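PDB 4WOY: mitochondrial dynamics protein MID49 from Mus musculus, which recruits the fission mediator Drp1 (DNM1L) to the mitochondrial surface, probably through its cytosolic nucleotidyltransferase-like part, and regulates the GTPase activity of Drp1. Local coordinates for residues Leu6-Phe9 and Glu10-His13; Glu76-Pro79 and Gly80-Ser83; Ser113-Asp116 and Arg117-Val120; Glu269-Leu272 and Gly273-Leu277. The protein carries 1 engineered substitution. All coordinates share one frame; numbering follows the deposited sequence.

Contact 1: Leu6-Phe9 and Glu10-His13; sequences LLAF and ERKH
Glu10 N donates to Leu6 O at 3.0 Å, the first of four consecutive bonds that place residues 6-13 on helix 2-14, with i-to-i+4 bonding between the two halves. Arg11 N to Leu7 O and Lys12 N to Ala8 O follow, and His13 N closes the run on Phe9 O at 2.7 Å, so each carbonyl of 6-9 is taken by an amide of 10-13. Leu7 O has a second donor, a water 3.3 Å away. The same water donates to Glu10 OE1 at 3.0 Å and thereby ties carboxylate to main chain. The Glu10 chain is fully extended (chi2 179°) and lies beside Leu7, pointing the same way, with OE1 4.1 Å from Leu7 CD2. Its other oxygen, OE2, forms a salt bridge with Arg230 of helix 228-241. Both oxygens of this buried group are therefore satisfied, an environment that probably favours the ionised form.

The longer basic chains take a different course. Arg11 and Lys12, each bent at chi3, turn back onto Ala8, whose CB lies 3.7 Å from Arg11 NH1 and also touches Lys12 CE. Ala8 O lies over a face of the guanidinium, while its amide partner remains Lys12 N.

Phe9 packs against Leu234 and Ile238 of helix 228-241 and meets the ring of the C-terminal Phe329. Against His13 its ring is oblique, the planes 49° apart. The ring is also met by a CH-pi contact: His13 CB sits over the Phe9 face, 4.2 Å from the ring centroid and 19° off the normal.

Contact 2: Glu76-Pro79 and Gly80-Ser83; sequences ELEP and GLWS
Glu78 and Trp82 are joined by a side-chain hydrogen bond, NE1 to OE1 at 3.0 Å. Its N-H...O angle of 165° makes it nearly straight; the carboxylate oxygen lies close to the indole plane and is approached almost end-on to its C-O bond. A bend at chi2 of Glu78 lays its chain beside the tryptophan, the two pointing the same way. The second oxygen, OE2, is held by Ser113 OG, so two different groups fix the rotation of the carboxylate.

The main-chain bond runs from Leu81 N to Glu78 O at 3.2 Å, with the donor well above the carbonyl plane. Glu78 O also faces the edge of the indole, 3.4 Å from Trp82 CD1.

The apolar contacts centre on Leu77 and Leu81. Leu77 crosses Trp82 at about a right angle: its CD2 lies 4.2 Å from the centroid of the five-membered ring, only 11° off the normal, a CH-pi contact over the face. Leu77 CB also approaches Trp82 CD1 at 3.7 Å. On the turn itself, Leu81 CD2 packs on Glu78 CB at 3.6 Å.

Trp82 begins strand 82-86, and the chain reaches it from strand 69-74 through a type II beta turn, Glu78-Pro79-Gly80-Leu81, with proline and a positive-phi glycine (81°) at the two central positions, the classic Pro-Gly pairing for this turn.

Contact 3: Ser113-Asp116 and Arg117-Val120; sequences SPWD and RFLV
Leu119 N bonds to Asp116 O at 2.9 Å and Phe118 N to Trp115 O at 3.0 Å. Asp116 N to Ser113 O is a third i-to-i+3 bond, and Asp116 and Arg117 have 3-10 geometry before strand 119-120. In both cross-segment bonds the donor stands well above the carbonyl plane, by 60° at Asp116 O.

Side chains brace the start of the turn. Ser113 OG accepts from Trp115 N at 3.1 Å, which is an ST turn. In the reverse direction Ser113 N donates to Asp116 OD2 at 3.2 Å, approaching from above the carboxylate plane rather than within it. OD2 accepts from Gly111 N as well, while OD1 forms a salt bridge with Arg102 NE, so the buried carboxylate has partners on both oxygens and its negative charge is probably stabilised.

Outside this polar frame, Leu119 runs alongside Asp116, pointing the same way, and its CD1 comes 3.9 Å from OD1. Trp115 is anchored through NE1 on Glu76 O and crosses Phe118 obliquely, CE3 meeting Phe118 CE2 at 3.8 Å. Phe118 also packs on Val128 and Leu132 of helix 126-139, joining the turn to that helix. Arg117 folds across the phenyl ring: with chi1 at 68°, CG falls between the backbone N and the carbonyl carbon and rests 3.5 Å above the centre of the Phe118 ring.

Contact 4: Glu269-Leu272 and Gly273-Leu277; sequences EEAL and GERFL
Ala271 and Leu272 meet Arg275 and Phe276 in the first turn of helix 272-288, a local helix-start contact within the Mab-21 HhH/H2TH-like family region. Ala271 is the N-cap. Its carbonyl receives Arg275 N at 2.9 Å, the donor lying nearly in line with the C=O bond (163°), and Leu272 O takes Phe276 N at the next step, also at 2.9 Å. The cap's own amide is engaged by Thr268 OG1.

Arg275 doubles back toward the cap. Its CG lies 3.4 Å from Ala271 O, and bends at chi2 and chi3 return the guanidinium until Ala271 O sits over one face. NE is satisfied by Ala266 O in the preceding loop. NH2 has a long salt bridge to Glu274 OE1 at 3.9 Å; that oxygen is well out of the guanidinium plane, so charge attraction alone links them.

Leu272 and Phe276, one turn apart, both pack on Leu231 of helix 228-241. Between the two residues themselves, Phe276 CB lies 3.3 Å from Leu272 O.

In the fold
Along the chain the contacts follow one another without overlap, yet they fall into two clusters on opposite sides of the chain's centre. Contacts 1 and 4, with centres 13 Å apart, belong to the helical side: Leu6 of helix 2-14 packs on Leu272, Gly273 and Phe276 of helix 272-288, and Arg230 of helix 228-241 forms salt bridges with both Glu10 and Glu269. Thus the N-terminal helix joins the Mab-21-like region. Contacts 2 and 3, with centres 12 Å apart, lie in the MID51-like region, where Leu77 CD2 meets Trp115 CD1 at 3.6 Å. Centres of contacts 1 and 3 are about 50 Å apart, consistent with two separately packed lobes.

Contact 1: Leu6-Phe9 and Glu10-His13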
ATOM      1  N   LEU A   6     -10.376  21.013 -13.468  1.00 51.34           N
ATOM      2  CA  LEU A   6      -9.493  19.968 -12.990  1.00 47.58           C
ATOM      3  C   LEU A   6      -8.548  20.532 -11.955  1.00 46.18           C
ATOM      4  O   LEU A   6      -8.345  19.942 -10.912  1.00 44.91           O
ATOM      5  CB  LEU A   6      -8.715  19.365 -14.156  1.00 57.34           C
ATOM      6  CG  LEU A   6      -7.815  18.193 -13.784  1.00 57.50           C
ATOM      7  CD1 LEU A   6      -7.940  17.095 -14.832  1.00 57.12           C
ATOM      8  CD2 LEU A   6      -6.375  18.660 -13.603  1.00 57.62           C
ATOM      9  N   LEU A   7      -7.985  21.695 -12.259  1.00 61.75           N
ATOM     10  CA  LEU A   7      -7.063  22.378 -11.356  1.00 53.36           C
ATOM     11  C   LEU A   7      -7.788  22.780 -10.089  1.00 51.04           C
ATOM     12  O   LEU A   7      -7.234  22.692  -8.990  1.00 45.38           O
ATOM     13  CB  LEU A   7      -6.455  23.601 -12.026  1.00 47.95           C
ATOM     14  CG  LEU A   7      -5.507  23.377 -13.208  1.00 51.87           C
ATOM     15  CD1 LEU A   7      -4.867  24.684 -13.624  1.00 53.01           C
ATOM     16  CD2 LEU A   7      -4.442  22.339 -12.903  1.00 56.08           C
ATOM     17  N   ALA A   8      -9.036  23.211 -10.261  1.00 53.05           N
ATOM     18  CA  ALA A   8      -9.879  23.609  -9.136  1.00 55.97           C
ATOM     19  C   ALA A   8     -10.170  22.424  -8.194  1.00 47.19           C
ATOM     20  O   ALA A   8     -10.037  22.531  -6.972  1.00 40.88           O
ATOM     21  CB  ALA A   8     -11.186  24.228  -9.656  1.00 54.59           C
ATOM     22  N   PHE A   9     -10.536  21.288  -8.768  1.00 41.34           N
ATOM     23  CA  PHE A   9     -10.761  20.076  -7.982  1.00 40.85           C
ATOM     24  C   PHE A   9      -9.494  19.649  -7.241  1.00 40.49           C
ATOM     25  O   PHE A   9      -9.530  19.295  -6.051  1.00 42.89           O
ATOM     26  CB  PHE A   9     -11.257  18.950  -8.886  1.00 41.94           C
ATOM     27  CG  PHE A   9     -11.495  17.664  -8.168  1.00 43.41           C
ATOM     28  CD1 PHE A   9     -12.708  17.425  -7.534  1.00 46.88           C
ATOM     29  CD2 PHE A   9     -10.514  16.685  -8.131  1.00 42.08           C
ATOM     30  CE1 PHE A   9     -12.942  16.240  -6.876  1.00 50.46           C
ATOM     31  CE2 PHE A   9     -10.728  15.501  -7.470  1.00 49.23           C
ATOM     32  CZ  PHE A   9     -11.953  15.275  -6.835  1.00 54.12           C
ATOM     33  N   GLU A  10      -8.373  19.691  -7.950  1.00 43.62           N
ATOM     34  CA  GLU A  10      -7.089  19.341  -7.366  1.00 44.99           C
ATOM     35  C   GLU A  10      -6.822  20.276  -6.167  1.00 48.90           C
ATOM     36  O   GLU A  10      -6.448  19.842  -5.065  1.00 50.02           O
ATOM     37  CB  GLU A  10      -5.996  19.439  -8.438  1.00 43.16           C
ATOM     38  CG  GLU A  10      -4.579  19.108  -7.984  1.00 48.40           C
ATOM     39  CD  GLU A  10      -3.576  19.206  -9.124  1.00 60.03           C
ATOM     40  OE1 GLU A  10      -3.252  20.341  -9.557  1.00 69.14           O
ATOM     41  OE2 GLU A  10      -3.118  18.146  -9.595  1.00 62.14           O
ATOM     42  N   ARG A  11      -7.062  21.564  -6.394  1.00 42.48           N
ATOM     43  CA  ARG A  11      -6.830  22.587  -5.392  1.00 42.34           C
ATOM     44  C   ARG A  11      -7.674  22.282  -4.150  1.00 50.38           C
ATOM     45  O   ARG A  11      -7.180  22.305  -3.027  1.00 59.95           O
ATOM     46  CB  ARG A  11      -7.204  23.963  -5.963  1.00 42.21           C
ATOM     47  CG  ARG A  11      -6.997  25.134  -5.029  1.00 45.85           C
ATOM     48  CD  ARG A  11      -7.459  26.515  -5.605  1.00 51.25           C
ATOM     49  NE  ARG A  11      -8.807  26.887  -5.168  1.00 58.96           N
ATOM     50  CZ  ARG A  11      -9.888  26.984  -5.933  1.00 61.52           C
ATOM     51  NH1 ARG A  11      -9.838  26.736  -7.237  1.00 57.16           N
ATOM     52  NH2 ARG A  11     -11.036  27.337  -5.377  1.00 72.42           N
ATOM     53  N   LYS A  12      -8.948  21.977  -4.375  1.00 50.38           N
ATOM     54  CA  LYS A  12      -9.925  21.801  -3.295  1.00 52.09           C
ATOM     55  C   LYS A  12      -9.965  20.417  -2.633  1.00 53.27           C
ATOM     56  O   LYS A  12     -10.304  20.329  -1.459  1.00 58.90           O
ATOM     57  CB  LYS A  12     -11.339  22.162  -3.785  1.00 50.23           C
ATOM     58  CG  LYS A  12     -11.525  23.638  -4.126  1.00 53.22           C
ATOM     59  CD  LYS A  12     -12.896  23.961  -4.712  1.00 59.92           C
ATOM     60  CE  LYS A  12     -12.904  23.938  -6.227  1.00 59.46           C
ATOM     61  NZ  LYS A  12     -14.038  24.726  -6.770  1.00 62.11           N
ATOM     62  N   HIS A  13      -9.715  19.338  -3.376  1.00 49.82           N
ATOM     63  CA  HIS A  13      -9.926  17.999  -2.804  1.00 49.42           C
ATOM     64  C   HIS A  13      -8.729  17.068  -2.889  1.00 52.72           C
ATOM     65  O   HIS A  13      -8.779  15.944  -2.393  1.00 62.55           O
ATOM     66  CB  HIS A  13     -11.159  17.337  -3.432  1.00 42.65           C
ATOM     67  CG  HIS A  13     -12.405  18.144  -3.256  1.00 50.79           C
ATOM     68  ND1 HIS A  13     -13.018  18.807  -4.300  1.00 56.35           N
ATOM     69  CD2 HIS A  13     -13.110  18.457  -2.146  1.00 49.21           C
ATOM     70  CE1 HIS A  13     -14.066  19.468  -3.843  1.00 58.68           C
ATOM     71  NE2 HIS A  13     -14.144  19.270  -2.539  1.00 54.98           N
TER
HETATM   72  O   HOH W   1      -4.034  22.952  -8.410  1.00 64.20           O

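Contact 2: Glu76-Pro79 and Gly80-Ser83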
ATOM      1  N   GLU A  76      14.635  -9.468   9.934  1.00 32.45           N
ATOM      2  CA  GLU A  76      15.994  -9.727   9.468  1.00 34.09           C
ATOM      3  C   GLU A  76      16.186 -11.229   9.377  1.00 37.09           C
ATOM      4  O   GLU A  76      16.399 -11.886  10.390  1.00 43.94           O
ATOM      5  CB  GLU A  76      17.040  -9.089  10.380  1.00 35.99           C
ATOM      6  CG  GLU A  76      16.962  -7.566  10.347  1.00 40.45           C
ATOM      7  CD  GLU A  76      17.843  -6.876  11.353  1.00 46.29           C
ATOM      8  OE1 GLU A  76      18.412  -7.548  12.252  1.00 44.61           O
ATOM      9  OE2 GLU A  76      17.968  -5.641  11.223  1.00 50.00           O
ATOM     10  N   LEU A  77      16.101 -11.768   8.162  1.00 33.92           N
ATOM     11  CA  LEU A  77      16.251 -13.206   7.966  1.00 36.89           C
ATOM     12  C   LEU A  77      17.736 -13.604   7.796  1.00 36.41           C
ATOM     13  O   LEU A  77      18.512 -12.877   7.179  1.00 39.97           O
ATOM     14  CB  LEU A  77      15.429 -13.657   6.756  1.00 36.57           C
ATOM     15  CG  LEU A  77      13.909 -13.461   6.826  1.00 37.08           C
ATOM     16  CD1 LEU A  77      13.207 -13.964   5.560  1.00 33.05           C
ATOM     17  CD2 LEU A  77      13.353 -14.146   8.059  1.00 30.46           C
ATOM     18  N   GLU A  78      18.140 -14.726   8.380  1.00 37.24           N
ATOM     19  CA  GLU A  78      19.499 -15.245   8.150  1.00 39.73           C
ATOM     20  C   GLU A  78      19.731 -15.514   6.658  1.00 40.29           C
ATOM     21  O   GLU A  78      18.929 -16.171   6.011  1.00 52.01           O
ATOM     22  CB  GLU A  78      19.769 -16.531   8.952  1.00 40.51           C
ATOM     23  CG  GLU A  78      19.641 -16.389  10.468  1.00 47.98           C
ATOM     24  CD  GLU A  78      18.197 -16.492  10.977  1.00 48.28           C
ATOM     25  OE1 GLU A  78      17.252 -16.472  10.159  1.00 36.35           O
ATOM     26  OE2 GLU A  78      18.013 -16.604  12.203  1.00 46.82           O
ATOM     27  N   PRO A  79      20.803 -14.956   6.102  1.00 44.73           N
ATOM     28  CA  PRO A  79      21.060 -15.151   4.665  1.00 52.72           C
ATOM     29  C   PRO A  79      21.251 -16.613   4.259  1.00 57.80           C
ATOM     30  O   PRO A  79      22.061 -17.315   4.848  1.00 59.05           O
ATOM     31  CB  PRO A  79      22.341 -14.341   4.424  1.00 56.69           C
ATOM     32  CG  PRO A  79      22.957 -14.159   5.799  1.00 54.31           C
ATOM     33  CD  PRO A  79      21.808 -14.094   6.753  1.00 48.55           C
ATOM     34  N   GLY A  80      20.475 -17.061   3.276  1.00 76.27           N
ATOM     35  CA  GLY A  80      20.581 -18.419   2.772  1.00 86.59           C
ATOM     36  C   GLY A  80      19.877 -19.492   3.587  1.00 78.93           C
ATOM     37  O   GLY A  80      19.910 -20.671   3.240  1.00 84.57           O
ATOM     38  N   LEU A  81      19.250 -19.090   4.681  1.00 61.20           N
ATOM     39  CA  LEU A  81      18.484 -20.015   5.512  1.00 51.55           C
ATOM     40  C   LEU A  81      17.042 -20.034   5.045  1.00 44.15           C
ATOM     41  O   LEU A  81      16.243 -20.858   5.479  1.00 36.88           O
ATOM     42  CB  LEU A  81      18.546 -19.598   6.979  1.00 45.66           C
ATOM     43  CG  LEU A  81      18.690 -20.642   8.079  1.00 47.82           C
ATOM     44  CD1 LEU A  81      19.952 -21.477   7.892  1.00 50.69           C
ATOM     45  CD2 LEU A  81      18.715 -19.930   9.438  1.00 48.69           C
ATOM     46  N   TRP A  82      16.723 -19.103   4.155  1.00 42.82           N
ATOM     47  CA  TRP A  82      15.352 -18.880   3.716  1.00 37.58           C
ATOM     48  C   TRP A  82      15.331 -18.625   2.229  1.00 43.72           C
ATOM     49  O   TRP A  82      16.236 -17.993   1.685  1.00 55.99           O
ATOM     50  CB  TRP A  82      14.718 -17.698   4.456  1.00 33.40           C
ATOM     51  CG  TRP A  82      14.803 -17.809   5.944  1.00 36.93           C
ATOM     52  CD1 TRP A  82      15.805 -17.335   6.764  1.00 34.19           C
ATOM     53  CD2 TRP A  82      13.839 -18.447   6.804  1.00 34.80           C
ATOM     54  NE1 TRP A  82      15.506 -17.637   8.078  1.00 37.17           N
ATOM     55  CE2 TRP A  82      14.316 -18.320   8.130  1.00 34.20           C
ATOM     56  CE3 TRP A  82      12.615 -19.108   6.575  1.00 36.43           C
ATOM     57  CZ2 TRP A  82      13.614 -18.835   9.228  1.00 33.26           C
ATOM     58  CZ3 TRP A  82      11.904 -19.614   7.683  1.00 36.71           C
ATOM     59  CH2 TRP A  82      12.414 -19.471   8.990  1.00 33.54           C
ATOM     60  N   SER A  83      14.288 -19.132   1.583  1.00 39.83           N
ATOM     61  CA  SER A  83      14.178 -19.090   0.135  1.00 35.94           C
ATOM     62  C   SER A  83      12.781 -18.639  -0.248  1.00 34.38           C
ATOM     63  O   SER A  83      11.845 -18.853   0.485  1.00 33.82           O
ATOM     64  CB  SER A  83      14.498 -20.465  -0.449  1.00 38.22           C
ATOM     65  OG  SER A  83      14.045 -20.569  -1.782  1.00 53.71           O
TER

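Contact 3: Ser113-Asp116 and Arg117-Val120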
ATOM      1  N   SER A 113      17.053 -20.787  14.296  1.00 39.79           N
ATOM      2  CA  SER A 113      16.601 -19.434  13.997  1.00 38.26           C
ATOM      3  C   SER A 113      15.439 -18.999  14.886  1.00 41.69           C
ATOM      4  O   SER A 113      14.499 -19.764  15.093  1.00 41.93           O
ATOM      5  CB  SER A 113      16.176 -19.319  12.543  1.00 36.66           C
ATOM      6  OG  SER A 113      15.492 -18.092  12.351  1.00 39.43           O
ATOM      7  N   PRO A 114      15.489 -17.751  15.386  1.00 41.04           N
ATOM      8  CA  PRO A 114      14.405 -17.204  16.214  1.00 36.63           C
ATOM      9  C   PRO A 114      13.090 -17.146  15.453  1.00 38.75           C
ATOM     10  O   PRO A 114      12.021 -17.166  16.060  1.00 40.01           O
ATOM     11  CB  PRO A 114      14.911 -15.785  16.569  1.00 37.27           C
ATOM     12  CG  PRO A 114      15.939 -15.460  15.471  1.00 37.27           C
ATOM     13  CD  PRO A 114      16.593 -16.774  15.196  1.00 38.24           C
ATOM     14  N   TRP A 115      13.157 -17.106  14.131  1.00 33.40           N
ATOM     15  CA  TRP A 115      11.940 -17.095  13.357  1.00 31.70           C
ATOM     16  C   TRP A 115      11.279 -18.486  13.266  1.00 41.33           C
ATOM     17  O   TRP A 115      10.136 -18.599  12.780  1.00 36.65           O
ATOM     18  CB  TRP A 115      12.220 -16.555  11.954  1.00 30.96           C
ATOM     19  CG  TRP A 115      12.825 -15.174  11.941  1.00 31.24           C
ATOM     20  CD1 TRP A 115      14.077 -14.828  11.495  1.00 36.88           C
ATOM     21  CD2 TRP A 115      12.203 -13.949  12.388  1.00 38.57           C
ATOM     22  NE1 TRP A 115      14.268 -13.468  11.638  1.00 33.84           N
ATOM     23  CE2 TRP A 115      13.138 -12.909  12.182  1.00 36.65           C
ATOM     24  CE3 TRP A 115      10.959 -13.638  12.960  1.00 33.67           C
ATOM     25  CZ2 TRP A 115      12.861 -11.577  12.528  1.00 36.42           C
ATOM     26  CZ3 TRP A 115      10.682 -12.310  13.289  1.00 34.38           C
ATOM     27  CH2 TRP A 115      11.628 -11.299  13.069  1.00 41.95           C
ATOM     28  N   ASP A 116      11.986 -19.538  13.701  1.00 38.91           N
ATOM     29  CA  ASP A 116      11.454 -20.906  13.561  1.00 47.75           C
ATOM     30  C   ASP A 116      10.131 -21.122  14.326  1.00 41.22           C
ATOM     31  O   ASP A 116       9.310 -21.943  13.909  1.00 34.25           O
ATOM     32  CB  ASP A 116      12.459 -21.964  14.022  1.00 44.94           C
ATOM     33  CG  ASP A 116      13.622 -22.130  13.070  1.00 43.58           C
ATOM     34  OD1 ASP A 116      13.546 -21.663  11.914  1.00 38.55           O
ATOM     35  OD2 ASP A 116      14.618 -22.752  13.485  1.00 46.88           O
ATOM     36  N   ARG A 117       9.900 -20.373  15.405  1.00 33.28           N
ATOM     37  CA  ARG A 117       8.651 -20.531  16.154  1.00 35.21           C
ATOM     38  C   ARG A 117       7.413 -20.112  15.335  1.00 35.21           C
ATOM     39  O   ARG A 117       6.281 -20.441  15.701  1.00 41.44           O
ATOM     40  CB  ARG A 117       8.690 -19.749  17.451  1.00 34.60           C
ATOM     41  CG  ARG A 117       8.696 -18.287  17.244  1.00 44.49           C
ATOM     42  CD  ARG A 117       8.556 -17.576  18.566  1.00 50.28           C
ATOM     43  NE  ARG A 117       7.162 -17.483  18.959  1.00 51.12           N
ATOM     44  CZ  ARG A 117       6.704 -16.608  19.849  1.00 55.55           C
ATOM     45  NH1 ARG A 117       7.538 -15.754  20.443  1.00 53.01           N
ATOM     46  NH2 ARG A 117       5.409 -16.585  20.140  1.00 60.58           N
ATOM     47  N   PHE A 118       7.630 -19.391  14.238  1.00 37.01           N
ATOM     48  CA  PHE A 118       6.545 -19.005  13.348  1.00 34.40           C
ATOM     49  C   PHE A 118       6.424 -19.944  12.165  1.00 33.66           C
ATOM     50  O   PHE A 118       5.718 -19.652  11.195  1.00 29.02           O
ATOM     51  CB  PHE A 118       6.751 -17.565  12.878  1.00 39.11           C
ATOM     52  CG  PHE A 118       6.971 -16.621  14.008  1.00 37.91           C
ATOM     53  CD1 PHE A 118       5.915 -16.295  14.863  1.00 34.07           C
ATOM     54  CD2 PHE A 118       8.244 -16.115  14.271  1.00 33.01           C
ATOM     55  CE1 PHE A 118       6.117 -15.438  15.946  1.00 42.06           C
ATOM     56  CE2 PHE A 118       8.454 -15.261  15.352  1.00 38.30           C
ATOM     57  CZ  PHE A 118       7.382 -14.927  16.199  1.00 37.76           C
ATOM     58  N   LEU A 119       7.129 -21.068  12.225  1.00 34.95           N
ATOM     59  CA  LEU A 119       7.008 -22.064  11.179  1.00 35.74           C
ATOM     60  C   LEU A 119       5.694 -22.839  11.269  1.00 40.63           C
ATOM     61  O   LEU A 119       5.321 -23.328  12.324  1.00 47.85           O
ATOM     62  CB  LEU A 119       8.185 -23.041  11.237  1.00 37.18           C
ATOM     63  CG  LEU A 119       9.547 -22.631  10.690  1.00 40.22           C
ATOM     64  CD1 LEU A 119      10.481 -23.797  10.900  1.00 37.14           C
ATOM     65  CD2 LEU A 119       9.420 -22.314   9.226  1.00 33.10           C
ATOM     66  N   VAL A 120       4.985 -22.905  10.154  1.00 37.71           N
ATOM     67  CA  VAL A 120       3.939 -23.893   9.934  1.00 45.70           C
ATOM     68  C   VAL A 120       4.433 -24.853   8.867  1.00 52.95           C
ATOM     69  O   VAL A 120       4.668 -24.438   7.740  1.00 38.58           O
ATOM     70  CB  VAL A 120       2.615 -23.243   9.508  1.00 33.60           C
ATOM     71  CG1 VAL A 120       1.588 -24.311   9.154  1.00 31.68           C
ATOM     72  CG2 VAL A 120       2.108 -22.407  10.628  1.00 34.74           C
TER

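Contact 4: Glu269-Leu272 and Gly273-Leu277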
ATOM      1  N   GLU A 269       1.568  19.760 -17.271  1.00 48.72           N
ATOM      2  CA  GLU A 269       0.322  20.167 -16.637  1.00 52.27           C
ATOM      3  C   GLU A 269      -0.700  20.537 -17.715  1.00 57.05           C
ATOM      4  O   GLU A 269      -1.903  20.306 -17.579  1.00 54.23           O
ATOM      5  CB  GLU A 269       0.572  21.338 -15.685  1.00 52.30           C
ATOM      6  CG  GLU A 269      -0.643  21.731 -14.869  1.00 47.42           C
ATOM      7  CD  GLU A 269      -0.448  23.005 -14.101  1.00 49.72           C
ATOM      8  OE1 GLU A 269      -0.089  22.920 -12.903  1.00 56.71           O
ATOM      9  OE2 GLU A 269      -0.632  24.088 -14.695  1.00 55.50           O
ATOM     10  N   GLU A 270      -0.192  21.080 -18.810  1.00 51.56           N
ATOM     11  CA  GLU A 270      -1.026  21.509 -19.912  1.00 60.41           C
ATOM     12  C   GLU A 270      -1.842  20.340 -20.464  1.00 59.72           C
ATOM     13  O   GLU A 270      -3.003  20.512 -20.866  1.00 54.15           O
ATOM     14  CB  GLU A 270      -0.149  22.131 -20.996  1.00 57.64           C
ATOM     15  CG  GLU A 270      -0.896  22.605 -22.217  1.00 67.23           C
ATOM     16  CD  GLU A 270       0.013  23.269 -23.226  1.00 76.24           C
ATOM     17  OE1 GLU A 270      -0.460  23.530 -24.348  1.00 84.39           O
ATOM     18  OE2 GLU A 270       1.194  23.534 -22.904  1.00 76.81           O
ATOM     19  N   ALA A 271      -1.228  19.156 -20.460  1.00 57.61           N
ATOM     20  CA  ALA A 271      -1.850  17.944 -21.004  1.00 58.65           C
ATOM     21  C   ALA A 271      -2.461  17.072 -19.924  1.00 52.91           C
ATOM     22  O   ALA A 271      -2.900  15.964 -20.205  1.00 54.89           O
ATOM     23  CB  ALA A 271      -0.821  17.130 -21.801  1.00 56.80           C
ATOM     24  N   LEU A 272      -2.491  17.566 -18.691  1.00 52.06           N
ATOM     25  CA  LEU A 272      -2.996  16.778 -17.574  1.00 46.10           C
ATOM     26  C   LEU A 272      -4.454  16.374 -17.768  1.00 49.77           C
ATOM     27  O   LEU A 272      -4.851  15.265 -17.425  1.00 52.82           O
ATOM     28  CB  LEU A 272      -2.848  17.554 -16.276  1.00 41.09           C
ATOM     29  CG  LEU A 272      -2.995  16.759 -14.980  1.00 44.71           C
ATOM     30  CD1 LEU A 272      -2.286  15.429 -15.042  1.00 46.33           C
ATOM     31  CD2 LEU A 272      -2.483  17.589 -13.810  1.00 46.52           C
ATOM     32  N   GLY A 273      -5.242  17.285 -18.327  1.00 47.64           N
ATOM     33  CA  GLY A 273      -6.640  17.017 -18.589  1.00 46.38           C
ATOM     34  C   GLY A 273      -6.839  15.883 -19.577  1.00 52.40           C
ATOM     35  O   GLY A 273      -7.706  15.033 -19.390  1.00 53.98           O
ATOM     36  N   GLU A 274      -6.014  15.864 -20.619  1.00 55.79           N
ATOM     37  CA  GLU A 274      -6.044  14.806 -21.618  1.00 59.52           C
ATOM     38  C   GLU A 274      -5.548  13.468 -21.066  1.00 57.95           C
ATOM     39  O   GLU A 274      -6.134  12.426 -21.357  1.00 66.04           O
ATOM     40  CB  GLU A 274      -5.200  15.200 -22.820  1.00 67.14           C
ATOM     41  CG  GLU A 274      -5.968  15.802 -23.964  1.00 80.68           C
ATOM     42  CD  GLU A 274      -5.043  16.479 -24.938  1.00 95.05           C
ATOM     43  OE1 GLU A 274      -3.920  15.960 -25.133  1.00 94.90           O
ATOM     44  OE2 GLU A 274      -5.431  17.526 -25.499  1.00105.67           O
ATOM     45  N   ARG A 275      -4.503  13.505 -20.241  1.00 56.03           N
ATOM     46  CA  ARG A 275      -3.988  12.290 -19.610  1.00 57.94           C
ATOM     47  C   ARG A 275      -5.026  11.684 -18.689  1.00 49.32           C
ATOM     48  O   ARG A 275      -5.150  10.449 -18.569  1.00 45.14           O
ATOM     49  CB  ARG A 275      -2.711  12.583 -18.825  1.00 48.26           C
ATOM     50  CG  ARG A 275      -1.527  12.905 -19.705  1.00 47.30           C
ATOM     51  CD  ARG A 275      -1.388  11.930 -20.874  1.00 49.00           C
ATOM     52  NE  ARG A 275      -0.905  12.649 -22.049  1.00 65.95           N
ATOM     53  CZ  ARG A 275      -1.606  12.860 -23.158  1.00 67.54           C
ATOM     54  NH1 ARG A 275      -2.816  12.343 -23.298  1.00 60.49           N
ATOM     55  NH2 ARG A 275      -1.066  13.553 -24.152  1.00 79.13           N
ATOM     56  N   PHE A 276      -5.753  12.577 -18.033  1.00 49.93           N
ATOM     57  CA  PHE A 276      -6.839  12.207 -17.149  1.00 50.65           C
ATOM     58  C   PHE A 276      -7.949  11.508 -17.923  1.00 49.54           C
ATOM     59  O   PHE A 276      -8.410  10.451 -17.511  1.00 47.22           O
ATOM     60  CB  PHE A 276      -7.386  13.442 -16.441  1.00 49.98           C
ATOM     61  CG  PHE A 276      -8.562  13.164 -15.547  1.00 46.72           C
ATOM     62  CD1 PHE A 276      -8.376  12.817 -14.224  1.00 45.10           C
ATOM     63  CD2 PHE A 276      -9.850  13.280 -16.021  1.00 49.57           C
ATOM     64  CE1 PHE A 276      -9.469  12.575 -13.394  1.00 45.84           C
ATOM     65  CE2 PHE A 276     -10.940  13.032 -15.202  1.00 46.66           C
ATOM     66  CZ  PHE A 276     -10.754  12.683 -13.899  1.00 42.52           C
ATOM     67  N   LEU A 277      -8.361  12.076 -19.055  1.00 47.07           N
ATOM     68  CA  LEU A 277      -9.460  11.485 -19.807  1.00 49.89           C
ATOM     69  C   LEU A 277      -8.998  10.147 -20.383  1.00 56.30           C
ATOM     70  O   LEU A 277      -9.717   9.143 -20.314  1.00 62.84           O
ATOM     71  CB  LEU A 277      -9.946  12.417 -20.920  1.00 55.33           C
ATOM     72  CG  LEU A 277     -10.516  13.755 -20.426  1.00 64.89           C
ATOM     73  CD1 LEU A 277     -10.974  14.680 -21.567  1.00 67.42           C
ATOM     74  CD2 LEU A 277     -11.604  13.568 -19.390  1.00 58.77           C
TER